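Local structure of aggregative adherence fimbrial subunit AggA (Escherichia coli O104:H4 str. C227-11, 4PH8) at residues T41-L55 with K96-A110. The protein forms the major subunit of aggregative adherence fimbriae type I, assembled by donor-strand complementation, and probably helps the bacterium bind host fibronectin. Sequence-based numbering, arbitrary orientation.
Sequences TTSDQCIKAGAKVWL and KIYKKLTSGNKFLNA
Strands 52-55 and 97-100 run antiparallel with their axes 4.6 Å apart, joined by paired backbone hydrogen bonds at Val53-Lys99 and Leu55-Ile97; Leu101 N, bonded to Ala51 O, carries the ladder on toward the helix. On the face bearing Lys52, Trp54, Tyr98 and Lys100, Tyr98 CB sits over the six-membered ring of Trp54 in a CH-pi contact, 3.5 Å from its centroid and 7° off the normal. A chi1 of 62° sets Tyr98 CG between the backbone N and the carbonyl carbon, so the phenol ring leads away, oblique to the indole at 46°, while Lys96 CG lies at the indole edge. On the other face Val53 CG1 meets Leu101 CD1 at 3.7 Å, Val53 CG2 packs on Leu108 CB, and Leu55 CD2 touches Ala110 CB, building part of the core of the beta sandwich of this fimbrial subunit. Strands 34-41 and 75-82 continue that core, Val40 against Val53 and Leu55, Ile82 against Ile97 and Ala110. Helix 44-49, tied to the N-terminal segment by the Cys46-Cys14 disulfide, ends in a Schellman motif at Gly50. Its Ile47 packs CG2 on the backbone of Thr102 and Ser103, where the turn 102-105 begins, 3.3 Å from Thr102 C, and CD1 across Lys106 CG. Lys106, extended beyond CG, reaches Asp44 in a 2.8 Å salt bridge from NZ to OD1, entering from above the carboxylate plane. Thr41 OG1 donates to Lys106 O at 2.6 Å, while its CB and CG2 touch Phe107 at CD1 and CE1. Buried Lys99 turns its ammonium to Phe107 O and, at 2.8 Å from NZ, Asn105 OD1, with Asp83 as a salt-bridge partner.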
loop_
_atom_site.group_PDB
_atom_site.type_symbol
_atom_site.label_atom_id
_atom_site.label_comp_id
_atom_site.label_asym_id
_atom_site.label_seq_id
_atom_site.Cartn_x
_atom_site.Cartn_y
_atom_site.Cartn_z
ATOM N N THR A 41 7.687 6.109 -2.245
ATOM C CA THR A 41 8.385 7.365 -2.460
ATOM C C THR A 41 8.744 7.453 -3.930
ATOM O O THR A 41 8.394 6.574 -4.732
ATOM C CB THR A 41 9.626 7.491 -1.539
ATOM O OG1 THR A 41 10.121 8.847 -1.548
ATOM C CG2 THR A 41 10.713 6.512 -1.934
ATOM N N THR A 42 9.414 8.537 -4.286
ATOM C CA THR A 42 9.928 8.699 -5.626
ATOM C C THR A 42 11.238 9.502 -5.531
ATOM O O THR A 42 11.722 9.761 -4.431
ATOM C CB THR A 42 8.862 9.364 -6.542
ATOM O OG1 THR A 42 9.358 9.442 -7.880
ATOM C CG2 THR A 42 8.537 10.762 -6.046
ATOM N N SER A 43 11.803 9.900 -6.671
ATOM C CA SER A 43 13.116 10.571 -6.683
ATOM C C SER A 43 13.057 11.994 -6.111
ATOM O O SER A 43 11.997 12.643 -6.090
ATOM C CB SER A 43 13.672 10.620 -8.099
ATOM O OG SER A 43 12.869 11.500 -8.878
ATOM N N ASP A 44 14.205 12.497 -5.670
ATOM C CA ASP A 44 14.267 13.869 -5.156
ATOM C C ASP A 44 13.810 14.877 -6.216
ATOM O O ASP A 44 13.086 15.801 -5.903
ATOM C CB ASP A 44 15.671 14.216 -4.690
ATOM C CG ASP A 44 16.045 13.536 -3.379
ATOM O OD1 ASP A 44 15.170 12.953 -2.691
ATOM O OD2 ASP A 44 17.232 13.593 -3.023
ATOM N N GLN A 45 14.200 14.674 -7.468
ATOM C CA GLN A 45 13.761 15.585 -8.529
ATOM C C GLN A 45 12.254 15.548 -8.728
ATOM O O GLN A 45 11.627 16.585 -8.904
ATOM C CB GLN A 45 14.501 15.319 -9.837
ATOM C CG GLN A 45 15.942 15.812 -9.821
ATOM C CD GLN A 45 16.076 17.261 -9.367
ATOM O OE1 GLN A 45 16.477 17.529 -8.231
ATOM N NE2 GLN A 45 15.734 18.198 -10.244
ATOM N N CYS A 46 11.656 14.370 -8.645
ATOM C CA CYS A 46 10.205 14.269 -8.772
ATOM C C CYS A 46 9.455 14.899 -7.599
ATOM O O CYS A 46 8.367 15.456 -7.788
ATOM C CB CYS A 46 9.780 12.824 -8.968
ATOM S SG CYS A 46 10.208 12.284 -10.616
ATOM N N ILE A 47 10.049 14.841 -6.412
ATOM C CA ILE A 47 9.464 15.502 -5.249
ATOM C C ILE A 47 9.515 17.022 -5.437
ATOM O O ILE A 47 8.545 17.724 -5.166
ATOM C CB ILE A 47 10.143 15.042 -3.939
ATOM C CG1 ILE A 47 9.797 13.572 -3.709
ATOM C CG2 ILE A 47 9.654 15.860 -2.768
ATOM C CD1 ILE A 47 10.584 12.902 -2.616
ATOM N N LYS A 48 10.630 17.517 -5.940
ATOM C CA LYS A 48 10.757 18.941 -6.202
ATOM C C LYS A 48 9.738 19.387 -7.242
ATOM O O LYS A 48 9.253 20.507 -7.203
ATOM C CB LYS A 48 12.154 19.269 -6.693
ATOM C CG LYS A 48 13.233 19.147 -5.638
ATOM C CD LYS A 48 14.480 19.828 -6.156
ATOM C CE LYS A 48 15.757 19.174 -5.700
ATOM N NZ LYS A 48 16.875 19.673 -6.554
ATOM N N ALA A 49 9.420 18.486 -8.166
ATOM C CA ALA A 49 8.497 18.786 -9.257
ATOM C C ALA A 49 7.022 18.733 -8.859
ATOM O O ALA A 49 6.167 19.213 -9.611
ATOM C CB ALA A 49 8.754 17.837 -10.419
ATOM N N GLY A 50 6.718 18.143 -7.707
ATOM C CA GLY A 50 5.347 18.110 -7.177
ATOM C C GLY A 50 4.613 16.774 -7.258
ATOM O O GLY A 50 3.376 16.733 -7.248
ATOM N N ALA A 51 5.365 15.683 -7.308
ATOM C CA ALA A 51 4.804 14.338 -7.490
ATOM C C ALA A 51 3.859 13.936 -6.385
ATOM O O ALA A 51 4.085 14.258 -5.223
ATOM C CB ALA A 51 5.937 13.316 -7.527
ATOM N N LYS A 52 2.846 13.161 -6.760
ATOM C CA LYS A 52 1.866 12.638 -5.836
ATOM C C LYS A 52 1.979 11.134 -5.933
ATOM O O LYS A 52 1.959 10.575 -7.026
ATOM C CB LYS A 52 0.457 13.134 -6.226
ATOM C CG LYS A 52 -0.699 12.459 -5.489
ATOM C CD LYS A 52 -2.064 12.846 -6.053
ATOM C CE LYS A 52 -2.326 14.335 -5.935
ATOM N NZ LYS A 52 -3.692 14.659 -6.435
ATOM N N VAL A 53 2.108 10.478 -4.785
ATOM C CA VAL A 53 2.195 9.038 -4.763
ATOM C C VAL A 53 0.900 8.439 -4.254
ATOM O O VAL A 53 0.119 9.098 -3.565
ATOM C CB VAL A 53 3.406 8.521 -3.972
ATOM C CG1 VAL A 53 4.690 8.872 -4.687
ATOM C CG2 VAL A 53 3.422 9.036 -2.536
ATOM N N TRP A 54 0.681 7.182 -4.631
ATOM C CA TRP A 54 -0.556 6.476 -4.378
ATOM C C TRP A 54 -0.259 5.077 -3.894
ATOM O O TRP A 54 0.769 4.488 -4.251
ATOM C CB TRP A 54 -1.371 6.342 -5.661
ATOM C CG TRP A 54 -1.809 7.626 -6.250
ATOM C CD1 TRP A 54 -1.071 8.467 -7.023
ATOM C CD2 TRP A 54 -3.110 8.208 -6.145
ATOM N NE1 TRP A 54 -1.833 9.556 -7.402
ATOM C CE2 TRP A 54 -3.088 9.418 -6.876
ATOM C CE3 TRP A 54 -4.288 7.829 -5.497
ATOM C CZ2 TRP A 54 -4.201 10.254 -6.968
ATOM C CZ3 TRP A 54 -5.395 8.658 -5.590
ATOM C CH2 TRP A 54 -5.337 9.861 -6.325
ATOM N N LEU A 55 -1.201 4.559 -3.115
ATOM C CA LEU A 55 -1.180 3.212 -2.623
ATOM C C LEU A 55 -2.610 2.712 -2.581
ATOM O O LEU A 55 -3.514 3.434 -2.154
ATOM C CB LEU A 55 -0.573 3.227 -1.232
ATOM C CG LEU A 55 -0.121 1.986 -0.526
ATOM C CD1 LEU A 55 0.808 1.131 -1.383
ATOM C CD2 LEU A 55 0.592 2.413 0.749
ATOM N N LYS A 96 -8.452 4.114 -1.310
ATOM C CA LYS A 96 -7.260 4.470 -2.089
ATOM C C LYS A 96 -6.578 5.676 -1.431
ATOM O O LYS A 96 -7.235 6.604 -0.978
ATOM C CB LYS A 96 -7.617 4.743 -3.546
ATOM C CG LYS A 96 -6.463 5.191 -4.417
ATOM C CD LYS A 96 -6.862 5.256 -5.885
ATOM C CE LYS A 96 -6.954 3.883 -6.512
ATOM N NZ LYS A 96 -7.510 3.984 -7.893
ATOM N N ILE A 97 -5.253 5.632 -1.348
ATOM C CA ILE A 97 -4.490 6.629 -0.607
ATOM C C ILE A 97 -3.611 7.423 -1.544
ATOM O O ILE A 97 -3.009 6.843 -2.438
ATOM C CB ILE A 97 -3.554 5.912 0.384
ATOM C CG1 ILE A 97 -4.353 4.918 1.233
ATOM C CG2 ILE A 97 -2.787 6.922 1.230
ATOM C CD1 ILE A 97 -3.506 3.769 1.758
ATOM N N TYR A 98 -3.501 8.728 -1.316
ATOM C CA TYR A 98 -2.525 9.531 -2.022
ATOM C C TYR A 98 -1.810 10.456 -1.070
ATOM O O TYR A 98 -2.253 10.694 0.063
ATOM C CB TYR A 98 -3.185 10.355 -3.142
ATOM C CG TYR A 98 -4.208 11.343 -2.648
ATOM C CD1 TYR A 98 -5.533 10.965 -2.482
ATOM C CD2 TYR A 98 -3.852 12.648 -2.341
ATOM C CE1 TYR A 98 -6.477 11.858 -2.014
ATOM C CE2 TYR A 98 -4.788 13.548 -1.858
ATOM C CZ TYR A 98 -6.095 13.150 -1.710
ATOM O OH TYR A 98 -7.027 14.048 -1.240
ATOM N N LYS A 99 -0.693 10.978 -1.544
ATOM C CA LYS A 99 0.057 11.982 -0.804
ATOM C C LYS A 99 0.909 12.795 -1.744
ATOM O O LYS A 99 1.660 12.228 -2.521
ATOM C CB LYS A 99 0.942 11.324 0.223
ATOM C CG LYS A 99 1.695 12.305 1.108
ATOM C CD LYS A 99 2.418 11.544 2.220
ATOM C CE LYS A 99 3.197 12.464 3.142
ATOM N NZ LYS A 99 3.742 11.754 4.331
ATOM N N LYS A 100 0.792 14.118 -1.648
ATOM C CA LYS A 100 1.684 15.027 -2.336
ATOM C C LYS A 100 2.955 15.114 -1.490
ATOM O O LYS A 100 2.944 15.626 -0.377
ATOM C CB LYS A 100 1.005 16.400 -2.510
ATOM C CG LYS A 100 1.926 17.559 -2.857
ATOM C CD LYS A 100 2.595 17.398 -4.210
ATOM C CE LYS A 100 2.811 18.754 -4.876
ATOM N NZ LYS A 100 1.695 19.129 -5.785
ATOM N N LEU A 101 4.043 14.587 -2.021
ATOM C CA LEU A 101 5.304 14.552 -1.298
ATOM C C LEU A 101 5.978 15.919 -1.311
ATOM O O LEU A 101 5.753 16.718 -2.220
ATOM C CB LEU A 101 6.219 13.508 -1.924
ATOM C CG LEU A 101 5.668 12.074 -1.914
ATOM C CD1 LEU A 101 6.693 11.160 -2.566
ATOM C CD2 LEU A 101 5.338 11.597 -0.502
ATOM N N THR A 102 6.793 16.173 -0.299
ATOM C CA THR A 102 7.620 17.372 -0.222
ATOM C C THR A 102 9.017 16.997 0.264
ATOM O O THR A 102 9.245 15.876 0.744
ATOM C CB THR A 102 7.023 18.413 0.744
ATOM O OG1 THR A 102 6.995 17.875 2.075
ATOM C CG2 THR A 102 5.615 18.816 0.301
ATOM N N SER A 103 9.947 17.939 0.165
ATOM C CA SER A 103 11.336 17.680 0.528
ATOM C C SER A 103 11.485 17.320 2.001
ATOM O O SER A 103 12.409 16.608 2.371
ATOM C CB SER A 103 12.229 18.885 0.198
ATOM O OG SER A 103 12.127 19.902 1.183
ATOM N N GLY A 104 10.566 17.808 2.827
ATOM C CA GLY A 104 10.570 17.529 4.259
ATOM C C GLY A 104 9.680 16.361 4.652
ATOM O O GLY A 104 9.631 15.991 5.814
ATOM N N ASN A 105 9.015 15.759 3.667
ATOM C CA ASN A 105 8.026 14.732 3.915
ATOM C C ASN A 105 7.952 13.804 2.694
ATOM O O ASN A 105 7.052 13.909 1.854
ATOM C CB ASN A 105 6.689 15.400 4.198
ATOM C CG ASN A 105 5.728 14.493 4.937
ATOM O OD1 ASN A 105 5.969 13.290 5.087
ATOM N ND2 ASN A 105 4.627 15.066 5.413
ATOM N N LYS A 106 8.917 12.899 2.595
ATOM C CA LYS A 106 9.206 12.227 1.317
ATOM C C LYS A 106 8.555 10.862 1.124
ATOM O O LYS A 106 8.673 10.270 0.055
ATOM C CB LYS A 106 10.711 12.087 1.148
ATOM C CG LYS A 106 11.480 13.403 1.042
ATOM C CD LYS A 106 12.895 13.070 0.588
ATOM C CE LYS A 106 13.789 14.284 0.404
ATOM N NZ LYS A 106 15.114 13.797 -0.057
ATOM N N PHE A 107 7.861 10.373 2.151
ATOM C CA PHE A 107 7.266 9.039 2.110
ATOM C C PHE A 107 5.791 9.077 2.411
ATOM O O PHE A 107 5.342 9.838 3.273
ATOM C CB PHE A 107 7.955 8.108 3.117
ATOM C CG PHE A 107 9.402 7.896 2.843
ATOM C CD1 PHE A 107 9.809 6.889 1.995
ATOM C CD2 PHE A 107 10.369 8.721 3.425
ATOM C CE1 PHE A 107 11.153 6.678 1.730
ATOM C CE2 PHE A 107 11.710 8.525 3.147
ATOM C CZ PHE A 107 12.097 7.497 2.304
ATOM N N LEU A 108 5.054 8.242 1.681
ATOM C CA LEU A 108 3.715 7.817 2.049
ATOM C C LEU A 108 3.839 6.501 2.796
ATOM O O LEU A 108 4.409 5.546 2.269
ATOM C CB LEU A 108 2.882 7.596 0.798
ATOM C CG LEU A 108 1.491 6.974 0.950
ATOM C CD1 LEU A 108 0.662 7.721 1.966
ATOM C CD2 LEU A 108 0.797 6.977 -0.402
ATOM N N ASN A 109 3.324 6.458 4.021
ATOM C CA ASN A 109 3.330 5.242 4.829
ATOM C C ASN A 109 1.893 4.856 5.155
ATOM O O ASN A 109 1.043 5.713 5.454
ATOM C CB ASN A 109 4.140 5.436 6.131
ATOM C CG ASN A 109 5.648 5.282 5.934
ATOM O OD1 ASN A 109 6.135 4.168 5.788
ATOM N ND2 ASN A 109 6.391 6.396 5.948
ATOM N N ALA A 110 1.621 3.563 5.064
ATOM C CA ALA A 110 0.318 3.003 5.401
ATOM C C ALA A 110 0.488 1.616 5.983
ATOM O O ALA A 110 1.458 0.897 5.684
ATOM C CB ALA A 110 -0.590 2.940 4.192
HETATM O O HOH W 1 6.177 16.635 -4.666
#